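Local coordinates for protein glycosyl hydrolase, family 38 (Enterococcus faecalis, PDB 5KBP) that probably hydrolyses alpha-mannosidic linkages in carbohydrates, as a glycoside hydrolase of family 38, at residues I394-F399 with A403-L408; V422-E427 with A805-R810; D37-L42 with G82-G87. One frame throughout, in Å; residues are numbered along the deposited sequence.

Interaction 1: residues I394-F399 with A403-L408; sequences IDTSVF and AHPFVL
Ile394 lies across from Val407, Thr396 from Pro405 and Phe399 from Ala403, so the chain turns back on itself after helix 362-393 and the two segments run in opposite senses. Their CA atoms close in from 8.8 Å at Ile394 and Val407 to 6.7 Å at Phe399 and Ala403, near the turn. Residues 394-399 form an irregular loop, tightened by a backbone bond from Phe399 N to Thr396 O, whereas 404-408 is extended strand with alternating sides. Ala403, Pro405 and Val407 point at the loop; His404 and Phe406 point the other way, onto Val424 of strand 416-430.

Ile394 and Val407 meet tip to tip. The Ile394 side chain is fully extended at its end (chi2 -179°), which delivers CD1 to the fork of the valine, 3.7 Å from Val407 CG1 and equally close to CG2. The Phe399 ring slants across the pyrrolidine of Pro405: Pro405 CB lies 3.5 Å from Phe399 CD2, with CE2 almost as near. Val398 CG1 sits over the centre of one face of that ring. The neighbouring ring atom, Pro405 CG, approaches Thr396 CB at 4.1 Å, the two side chains crossing at about a right angle. Thr396 OG1 is occupied instead by His811 N and Ala809 O, a polar link to the chain beyond strand 804-807.

The loop after helix 362-393 thus covers one face of strand 404-410, while His404 and Phe406 pack from the other side on strand 416-430: two packed beta layers within the mostly beta C-terminal part of the enzyme.

Interaction 2: residues V422-E427 with A805-R810; sequences VEVEIE and AATTAR. With SO4 (sulfate ion), chain D; SO4 (sulfate ion), chain J.
Val422 and Ala805 meet methyl to methyl, Val422 CG2 lying 3.7 Å from Ala805 CB. Strands 422-427 and 805-807 run parallel within 7°, but their axes stay 7.3 Å apart, too far for backbone pairing; each pairs within its own sheet, Val422 with Val492. Thr807 holds the other end, its CG2 resting 3.5 Å from Glu423 O and facing Val424 CG2.

Past the strand, the Arg810 side chain passes alongside a sulfate ion, chain D, probably picked up from the crystallisation liquor. NH1 approaches its O3 implausibly closely, so the position of O3 is doubtful and distances to it are approximate: CB lies 3.7 Å away, CG a little farther, CD nearer. A bend at chi3 (67°) turns the chain so that NE bonds to Phe399 O. CZ carries the terminal nitrogens past O3; NH2 bonds weakly to Ser397 O and, at 3.5 Å, to O4 of the chain J sulfate. Both anions lie at the guanidinium edge, near its plane, and Lys402 N also bonds to sulfate.

Strand 416-430, at the edge of its three-stranded sheet, packs on strand 804-807 of the neighbouring sheet, consistent with two face-packed layers of a beta-sandwich.

Interaction 3: residues D37-L42 with G82-G87; sequences DNVLDL and GKLKIG
Val39 and Leu40 pack on Leu84 in a small, buried, wholly apolar contact between helix 25-45 and the short strand 84-85, within the N-terminal family 38 region of the chain. Only 90 Å² is buried between the two segments, and the nearest CA atoms, those of Leu40 and Leu84, remain 8.4 Å apart, so side chains alone bridge the gap.

Leu84 does most of the work from the strand side. With CG anti to the backbone N (chi1 -160°) and the next torsion near 53°, its two methyls are divided between neighbouring helix residues. Leu84 CD1 meets Val39 CG1 at 4.0 Å, the side chains crossing at about a right angle. Leu84 CD2 comes to 4.5 Å from Leu40 CD2, a looser touch made by the extended end of a leucine whose CB does not aim straight at the strand.

Ala78 and Val79 of helix 72-80 and Leu61 of helix 59-65 also touch Leu84, while Phe52 of the paired strand 52-53 lies against Val39. Helix 72-80 ends in a Schellman motif at Gly82, whose positive phi (68°) turns the chain toward strand 84-85. Polar groups are directed to other partners: Lys83 NZ bonds to Phe49 O and Asn50 O, and Asp37 OD1 to Arg68 and Tyr64.

With nothing but methyl groups meeting, cohesion here depends on dispersion and exclusion of water; it has no directional bonds to fix an exact angle between helix and strand and leaves no polar side-chain atom to be satisfied at the interface.

How the interactions relate
Interactions 1 and 2 form one continuous region, their centres 9 Å apart. Strand 404-408 is the shared layer: Val407 N probably bonds to Ala806 O at 2.6 Å, joining it to strand 804-807, while its opposite side chains pack on strand 422-427. The loop 394-399, the sheet of 404-408 and 805-807, and the sheet carrying 422-427 stack in that order. Interaction 3 is a separate core in the N-terminal part, its centre 59 Å from that of interaction 1 and 56 Å from that of interaction 2; the nearest atoms are about 40 and 39 Å away. All three contacts lie away from the calcium-binding residues Phe253 and Tyr256, where no calcium is bound to this chain in the model.

Interaction 1: residues I394-F399 with A403-L408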
loop_
_atom_site.group_PDB
_atom_site.type_symbol
_atom_site.label_atom_id
_atom_site.label_comp_id
_atom_site.label_asym_id
_atom_site.label_seq_id
_atom_site.Cartn_x
_atom_site.Cartn_y
_atom_site.Cartn_z
ATOM N N ILE A 394 -14.514 -14.597 -32.063
ATOM C CA ILE A 394 -15.881 -14.425 -32.547
ATOM C C ILE A 394 -15.848 -14.095 -34.033
ATOM O O ILE A 394 -15.081 -13.231 -34.475
ATOM C CB ILE A 394 -16.608 -13.331 -31.747
ATOM C CG1 ILE A 394 -16.784 -13.769 -30.291
ATOM C CG2 ILE A 394 -17.958 -13.016 -32.369
ATOM C CD1 ILE A 394 -17.520 -12.764 -29.436
ATOM N N ASP A 395 -16.678 -14.790 -34.809
ATOM C CA ASP A 395 -16.751 -14.578 -36.250
ATOM C C ASP A 395 -17.379 -13.224 -36.555
ATOM O O ASP A 395 -18.606 -13.112 -36.656
ATOM C CB ASP A 395 -17.548 -15.704 -36.914
ATOM C CG ASP A 395 -17.345 -15.761 -38.419
ATOM O OD1 ASP A 395 -16.856 -14.773 -39.005
ATOM O OD2 ASP A 395 -17.682 -16.803 -39.019
ATOM N N THR A 396 -16.550 -12.194 -36.704
ATOM C CA THR A 396 -17.024 -10.850 -37.000
ATOM C C THR A 396 -17.057 -10.544 -38.492
ATOM O O THR A 396 -17.481 -9.449 -38.876
ATOM C CB THR A 396 -16.156 -9.810 -36.284
ATOM O OG1 THR A 396 -14.772 -10.064 -36.560
ATOM C CG2 THR A 396 -16.388 -9.867 -34.783
ATOM N N SER A 397 -16.628 -11.481 -39.341
ATOM C CA SER A 397 -16.732 -11.290 -40.783
ATOM C C SER A 397 -18.175 -11.281 -41.267
ATOM O O SER A 397 -18.419 -10.923 -42.425
ATOM C CB SER A 397 -15.944 -12.377 -41.515
ATOM O OG SER A 397 -16.420 -13.670 -41.181
ATOM N N VAL A 398 -19.128 -11.666 -40.415
ATOM C CA VAL A 398 -20.537 -11.617 -40.787
ATOM C C VAL A 398 -20.989 -10.176 -41.004
ATOM O O VAL A 398 -21.898 -9.914 -41.801
ATOM C CB VAL A 398 -21.382 -12.335 -39.715
ATOM C CG1 VAL A 398 -21.153 -11.708 -38.345
ATOM C CG2 VAL A 398 -22.861 -12.328 -40.085
ATOM N N PHE A 399 -20.359 -9.222 -40.322
ATOM C CA PHE A 399 -20.693 -7.818 -40.493
ATOM C C PHE A 399 -20.103 -7.282 -41.798
ATOM O O PHE A 399 -19.099 -7.802 -42.291
ATOM C CB PHE A 399 -20.174 -7.002 -39.312
ATOM C CG PHE A 399 -20.797 -7.378 -37.998
ATOM C CD1 PHE A 399 -22.166 -7.279 -37.812
ATOM C CD2 PHE A 399 -20.014 -7.822 -36.944
ATOM C CE1 PHE A 399 -22.743 -7.618 -36.603
ATOM C CE2 PHE A 399 -20.585 -8.164 -35.733
ATOM C CZ PHE A 399 -21.952 -8.062 -35.562
ATOM N N ALA A 403 -17.142 -1.870 -41.121
ATOM C CA ALA A 403 -17.940 -1.768 -39.910
ATOM C C ALA A 403 -17.067 -1.934 -38.671
ATOM O O ALA A 403 -16.000 -2.553 -38.705
ATOM C CB ALA A 403 -19.054 -2.815 -39.908
ATOM N N HIS A 404 -17.539 -1.365 -37.559
ATOM C CA HIS A 404 -16.847 -1.427 -36.274
ATOM C C HIS A 404 -17.639 -2.322 -35.329
ATOM O O HIS A 404 -18.577 -1.856 -34.664
ATOM C CB HIS A 404 -16.678 -0.025 -35.684
ATOM C CG HIS A 404 -16.056 0.959 -36.627
ATOM N ND1 HIS A 404 -14.700 1.001 -36.870
ATOM C CD2 HIS A 404 -16.605 1.936 -37.387
ATOM C CE1 HIS A 404 -14.440 1.961 -37.739
ATOM N NE2 HIS A 404 -15.579 2.544 -38.069
ATOM N N PRO A 405 -17.314 -3.608 -35.232
ATOM C CA PRO A 405 -18.094 -4.505 -34.377
ATOM C C PRO A 405 -17.683 -4.430 -32.914
ATOM O O PRO A 405 -16.547 -4.095 -32.571
ATOM C CB PRO A 405 -17.793 -5.891 -34.959
ATOM C CG PRO A 405 -16.428 -5.757 -35.532
ATOM C CD PRO A 405 -16.300 -4.334 -36.019
ATOM N N PHE A 406 -18.643 -4.751 -32.048
ATOM C CA PHE A 406 -18.406 -4.831 -30.614
ATOM C C PHE A 406 -19.297 -5.921 -30.036
ATOM O O PHE A 406 -20.323 -6.282 -30.618
ATOM C CB PHE A 406 -18.656 -3.486 -29.916
ATOM C CG PHE A 406 -20.050 -2.952 -30.098
ATOM C CD1 PHE A 406 -20.375 -2.191 -31.210
ATOM C CD2 PHE A 406 -21.032 -3.202 -29.153
ATOM C CE1 PHE A 406 -21.656 -1.696 -31.380
ATOM C CE2 PHE A 406 -22.315 -2.708 -29.318
ATOM C CZ PHE A 406 -22.626 -1.955 -30.432
ATOM N N VAL A 407 -18.895 -6.442 -28.876
ATOM C CA VAL A 407 -19.532 -7.604 -28.264
ATOM C C VAL A 407 -19.997 -7.247 -26.859
ATOM O O VAL A 407 -19.272 -6.593 -26.102
ATOM C CB VAL A 407 -18.574 -8.815 -28.227
ATOM C CG1 VAL A 407 -19.282 -10.041 -27.675
ATOM C CG2 VAL A 407 -18.014 -9.096 -29.613
ATOM N N LEU A 408 -21.206 -7.690 -26.512
ATOM C CA LEU A 408 -21.786 -7.493 -25.189
ATOM C C LEU A 408 -21.858 -8.835 -24.472
ATOM O O LEU A 408 -22.459 -9.782 -24.987
ATOM C CB LEU A 408 -23.178 -6.868 -25.287
ATOM C CG LEU A 408 -23.247 -5.343 -25.378
ATOM C CD1 LEU A 408 -24.660 -4.886 -25.708
ATOM C CD2 LEU A 408 -22.772 -4.723 -24.074
#

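Interaction 2: residues V422-E427 with A805-R810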
loop_
_atom_site.group_PDB
_atom_site.type_symbol
_atom_site.label_atom_id
_atom_site.label_comp_id
_atom_site.label_asym_id
_atom_site.label_seq_id
_atom_site.Cartn_x
_atom_site.Cartn_y
_atom_site.Cartn_z
ATOM N N VAL A 422 -21.697 1.872 -24.687
ATOM C CA VAL A 422 -20.548 1.213 -25.298
ATOM C C VAL A 422 -19.729 2.257 -26.041
ATOM O O VAL A 422 -20.266 2.989 -26.880
ATOM C CB VAL A 422 -20.978 0.087 -26.258
ATOM C CG1 VAL A 422 -19.773 -0.466 -27.000
ATOM C CG2 VAL A 422 -21.704 -1.017 -25.503
ATOM N N GLU A 423 -18.435 2.327 -25.735
ATOM C CA GLU A 423 -17.524 3.233 -26.423
ATOM C C GLU A 423 -16.837 2.471 -27.549
ATOM O O GLU A 423 -16.217 1.429 -27.312
ATOM C CB GLU A 423 -16.497 3.820 -25.455
ATOM C CG GLU A 423 -15.848 5.105 -25.951
ATOM C CD GLU A 423 -14.848 5.672 -24.964
ATOM O OE1 GLU A 423 -14.304 4.892 -24.155
ATOM O OE2 GLU A 423 -14.609 6.898 -24.995
ATOM N N VAL A 424 -16.953 2.987 -28.770
ATOM C CA VAL A 424 -16.442 2.324 -29.964
ATOM C C VAL A 424 -15.469 3.262 -30.664
ATOM O O VAL A 424 -15.801 4.422 -30.933
ATOM C CB VAL A 424 -17.582 1.914 -30.915
ATOM C CG1 VAL A 424 -17.025 1.185 -32.130
ATOM C CG2 VAL A 424 -18.600 1.050 -30.184
ATOM N N GLU A 425 -14.275 2.756 -30.958
ATOM C CA GLU A 425 -13.274 3.515 -31.698
ATOM C C GLU A 425 -13.631 3.514 -33.179
ATOM O O GLU A 425 -13.700 2.451 -33.805
ATOM C CB GLU A 425 -11.888 2.914 -31.477
ATOM C CG GLU A 425 -10.768 3.619 -32.219
ATOM C CD GLU A 425 -9.475 2.826 -32.194
ATOM O OE1 GLU A 425 -9.278 1.977 -33.087
ATOM O OE2 GLU A 425 -8.661 3.045 -31.271
ATOM N N ILE A 426 -13.859 4.701 -33.743
ATOM C CA ILE A 426 -14.225 4.808 -35.151
ATOM C C ILE A 426 -13.051 5.206 -36.042
ATOM O O ILE A 426 -13.097 4.946 -37.254
ATOM C CB ILE A 426 -15.397 5.793 -35.346
ATOM C CG1 ILE A 426 -15.032 7.180 -34.814
ATOM C CG2 ILE A 426 -16.654 5.266 -34.669
ATOM C CD1 ILE A 426 -16.108 8.221 -35.047
ATOM N N GLU A 427 -12.009 5.819 -35.485
ATOM C CA GLU A 427 -10.832 6.191 -36.257
ATOM C C GLU A 427 -9.602 6.069 -35.372
ATOM O O GLU A 427 -9.695 6.069 -34.142
ATOM C CB GLU A 427 -10.954 7.608 -36.828
ATOM C CG GLU A 427 -11.709 7.673 -38.144
ATOM C CD GLU A 427 -12.726 8.793 -38.179
ATOM O OE1 GLU A 427 -12.735 9.619 -37.244
ATOM O OE2 GLU A 427 -13.521 8.842 -39.140
ATOM N N ALA A 805 -18.571 -4.826 -22.145
ATOM C CA ALA A 805 -18.575 -4.435 -23.545
ATOM C C ALA A 805 -17.148 -4.411 -24.073
ATOM O O ALA A 805 -16.223 -3.994 -23.369
ATOM C CB ALA A 805 -19.226 -3.063 -23.735
ATOM N N ALA A 806 -16.975 -4.858 -25.313
ATOM C CA ALA A 806 -15.652 -4.944 -25.909
ATOM C C ALA A 806 -15.760 -4.782 -27.415
ATOM O O ALA A 806 -16.631 -5.380 -28.048
ATOM C CB ALA A 806 -14.981 -6.277 -25.583
ATOM N N THR A 807 -14.865 -3.980 -27.977
ATOM C CA THR A 807 -14.768 -3.841 -29.419
ATOM C C THR A 807 -13.724 -4.807 -29.969
ATOM O O THR A 807 -12.830 -5.271 -29.257
ATOM C CB THR A 807 -14.408 -2.406 -29.806
ATOM O OG1 THR A 807 -13.111 -2.080 -29.289
ATOM C CG2 THR A 807 -15.432 -1.430 -29.246
ATOM N N THR A 808 -13.858 -5.112 -31.256
ATOM C CA THR A 808 -12.918 -5.980 -31.951
ATOM C C THR A 808 -13.002 -5.665 -33.437
ATOM O O THR A 808 -13.890 -4.939 -33.887
ATOM C CB THR A 808 -13.206 -7.461 -31.676
ATOM O OG1 THR A 808 -12.225 -8.274 -32.330
ATOM C CG2 THR A 808 -14.588 -7.837 -32.182
ATOM N N ALA A 809 -12.057 -6.213 -34.194
ATOM C CA ALA A 809 -11.996 -5.962 -35.623
ATOM C C ALA A 809 -12.829 -6.997 -36.378
ATOM O O ALA A 809 -13.404 -7.921 -35.795
ATOM C CB ALA A 809 -10.545 -5.964 -36.101
ATOM N N ARG A 810 -12.908 -6.831 -37.695
ATOM C CA ARG A 810 -13.561 -7.815 -38.546
ATOM C C ARG A 810 -12.604 -8.966 -38.821
ATOM O O ARG A 810 -11.476 -8.751 -39.275
ATOM C CB ARG A 810 -14.013 -7.183 -39.861
ATOM C CG ARG A 810 -15.179 -6.220 -39.736
ATOM C CD ARG A 810 -15.670 -5.776 -41.107
ATOM N NE ARG A 810 -16.285 -6.867 -41.860
ATOM C CZ ARG A 810 -15.684 -7.543 -42.836
ATOM N NH1 ARG A 810 -14.442 -7.242 -43.191
ATOM N NH2 ARG A 810 -16.327 -8.520 -43.462
HETATM S S SO4 D . -12.659 -4.036 -43.126
HETATM O O1 SO4 D . -11.234 -3.725 -43.195
HETATM O O2 SO4 D . -13.297 -3.678 -44.390
HETATM O O3 SO4 D . -12.835 -5.464 -42.882
HETATM O O4 SO4 D . -13.273 -3.277 -42.041
HETATM S S SO4 J . -13.494 -10.177 -46.082
HETATM O O1 SO4 J . -13.645 -11.386 -46.885
HETATM O O2 SO4 J . -14.463 -9.178 -46.520
HETATM O O3 SO4 J . -12.143 -9.649 -46.249
HETATM O O4 SO4 J . -13.723 -10.495 -44.676
#

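Interaction 3: residues D37-L42 with G82-G87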
loop_
_atom_site.group_PDB
_atom_site.type_symbol
_atom_site.label_atom_id
_atom_site.label_comp_id
_atom_site.label_asym_id
_atom_site.label_seq_id
_atom_site.Cartn_x
_atom_site.Cartn_y
_atom_site.Cartn_z
ATOM N N ASP A 37 9.258 -17.921 16.097
ATOM C CA ASP A 37 10.605 -18.331 16.483
ATOM C C ASP A 37 10.592 -19.072 17.813
ATOM O O ASP A 37 11.282 -20.086 17.976
ATOM C CB ASP A 37 11.534 -17.119 16.565
ATOM C CG ASP A 37 11.948 -16.604 15.202
ATOM O OD1 ASP A 37 11.809 -17.350 14.211
ATOM O OD2 ASP A 37 12.425 -15.452 15.126
ATOM N N ASN A 38 9.807 -18.584 18.776
ATOM C CA ASN A 38 9.748 -19.217 20.087
ATOM C C ASN A 38 8.938 -20.508 20.070
ATOM O O ASN A 38 9.249 -21.436 20.824
ATOM C CB ASN A 38 9.169 -18.242 21.114
ATOM C CG ASN A 38 10.108 -17.088 21.415
ATOM O OD1 ASN A 38 11.329 -17.249 21.400
ATOM N ND2 ASN A 38 9.543 -15.918 21.688
ATOM N N VAL A 39 7.903 -20.588 19.229
ATOM C CA VAL A 39 7.134 -21.825 19.129
ATOM C C VAL A 39 7.986 -22.933 18.524
ATOM O O VAL A 39 8.002 -24.066 19.023
ATOM C CB VAL A 39 5.845 -21.594 18.320
ATOM C CG1 VAL A 39 5.154 -22.919 18.033
ATOM C CG2 VAL A 39 4.914 -20.663 19.073
ATOM N N LEU A 40 8.711 -22.626 17.444
ATOM C CA LEU A 40 9.633 -23.601 16.870
ATOM C C LEU A 40 10.726 -23.984 17.857
ATOM O O LEU A 40 11.198 -25.126 17.847
ATOM C CB LEU A 40 10.246 -23.050 15.583
ATOM C CG LEU A 40 9.274 -22.775 14.433
ATOM C CD1 LEU A 40 10.008 -22.239 13.213
ATOM C CD2 LEU A 40 8.497 -24.032 14.086
ATOM N N ASP A 41 11.146 -23.045 18.708
ATOM C CA ASP A 41 12.119 -23.362 19.750
ATOM C C ASP A 41 11.576 -24.435 20.686
ATOM O O ASP A 41 12.274 -25.403 21.014
ATOM C CB ASP A 41 12.476 -22.089 20.522
ATOM C CG ASP A 41 13.759 -22.223 21.324
ATOM O OD1 ASP A 41 14.019 -23.308 21.886
ATOM O OD2 ASP A 41 14.509 -21.228 21.400
ATOM N N LEU A 42 10.323 -24.284 21.119
ATOM C CA LEU A 42 9.719 -25.266 22.014
ATOM C C LEU A 42 9.451 -26.585 21.297
ATOM O O LEU A 42 9.592 -27.659 21.891
ATOM C CB LEU A 42 8.425 -24.706 22.604
ATOM C CG LEU A 42 8.560 -23.603 23.654
ATOM C CD1 LEU A 42 7.224 -22.916 23.879
ATOM C CD2 LEU A 42 9.092 -24.184 24.955
ATOM N N GLY A 82 3.195 -32.983 13.418
ATOM C CA GLY A 82 1.957 -32.775 14.138
ATOM C C GLY A 82 2.076 -31.870 15.340
ATOM O O GLY A 82 1.215 -31.911 16.221
ATOM N N LYS A 83 3.130 -31.056 15.406
ATOM C CA LYS A 83 3.324 -30.135 16.517
ATOM C C LYS A 83 2.987 -28.692 16.170
ATOM O O LYS A 83 2.829 -27.875 17.082
ATOM C CB LYS A 83 4.767 -30.216 17.028
ATOM C CG LYS A 83 5.125 -31.572 17.613
ATOM C CD LYS A 83 6.400 -31.512 18.436
ATOM C CE LYS A 83 6.587 -32.788 19.239
ATOM N NZ LYS A 83 5.434 -33.026 20.150
ATOM N N LEU A 84 2.873 -28.360 14.887
ATOM C CA LEU A 84 2.373 -27.063 14.449
ATOM C C LEU A 84 1.043 -27.308 13.747
ATOM O O LEU A 84 1.013 -27.789 12.608
ATOM C CB LEU A 84 3.374 -26.359 13.535
ATOM C CG LEU A 84 3.189 -24.844 13.400
ATOM C CD1 LEU A 84 3.154 -24.197 14.773
ATOM C CD2 LEU A 84 4.295 -24.240 12.550
ATOM N N LYS A 85 -0.053 -26.993 14.433
ATOM C CA LYS A 85 -1.396 -27.247 13.930
ATOM C C LYS A 85 -1.856 -26.055 13.097
ATOM O O LYS A 85 -1.950 -24.935 13.609
ATOM C CB LYS A 85 -2.355 -27.503 15.091
ATOM C CG LYS A 85 -1.938 -28.641 16.015
ATOM C CD LYS A 85 -2.050 -29.992 15.326
ATOM C CE LYS A 85 -1.903 -31.131 16.324
ATOM N NZ LYS A 85 -2.060 -32.465 15.679
ATOM N N ILE A 86 -2.148 -26.299 11.818
ATOM C CA ILE A 86 -2.425 -25.235 10.863
ATOM C C ILE A 86 -3.819 -25.418 10.273
ATOM O O ILE A 86 -4.394 -26.511 10.284
ATOM C CB ILE A 86 -1.371 -25.192 9.738
ATOM C CG1 ILE A 86 -1.430 -26.477 8.910
ATOM C CG2 ILE A 86 0.019 -24.998 10.321
ATOM C CD1 ILE A 86 -0.587 -26.441 7.658
ATOM N N GLY A 87 -4.358 -24.320 9.746
ATOM C CA GLY A 87 -5.617 -24.348 9.039
ATOM C C GLY A 87 -6.814 -24.427 9.962
ATOM O O GLY A 87 -6.694 -24.311 11.184
#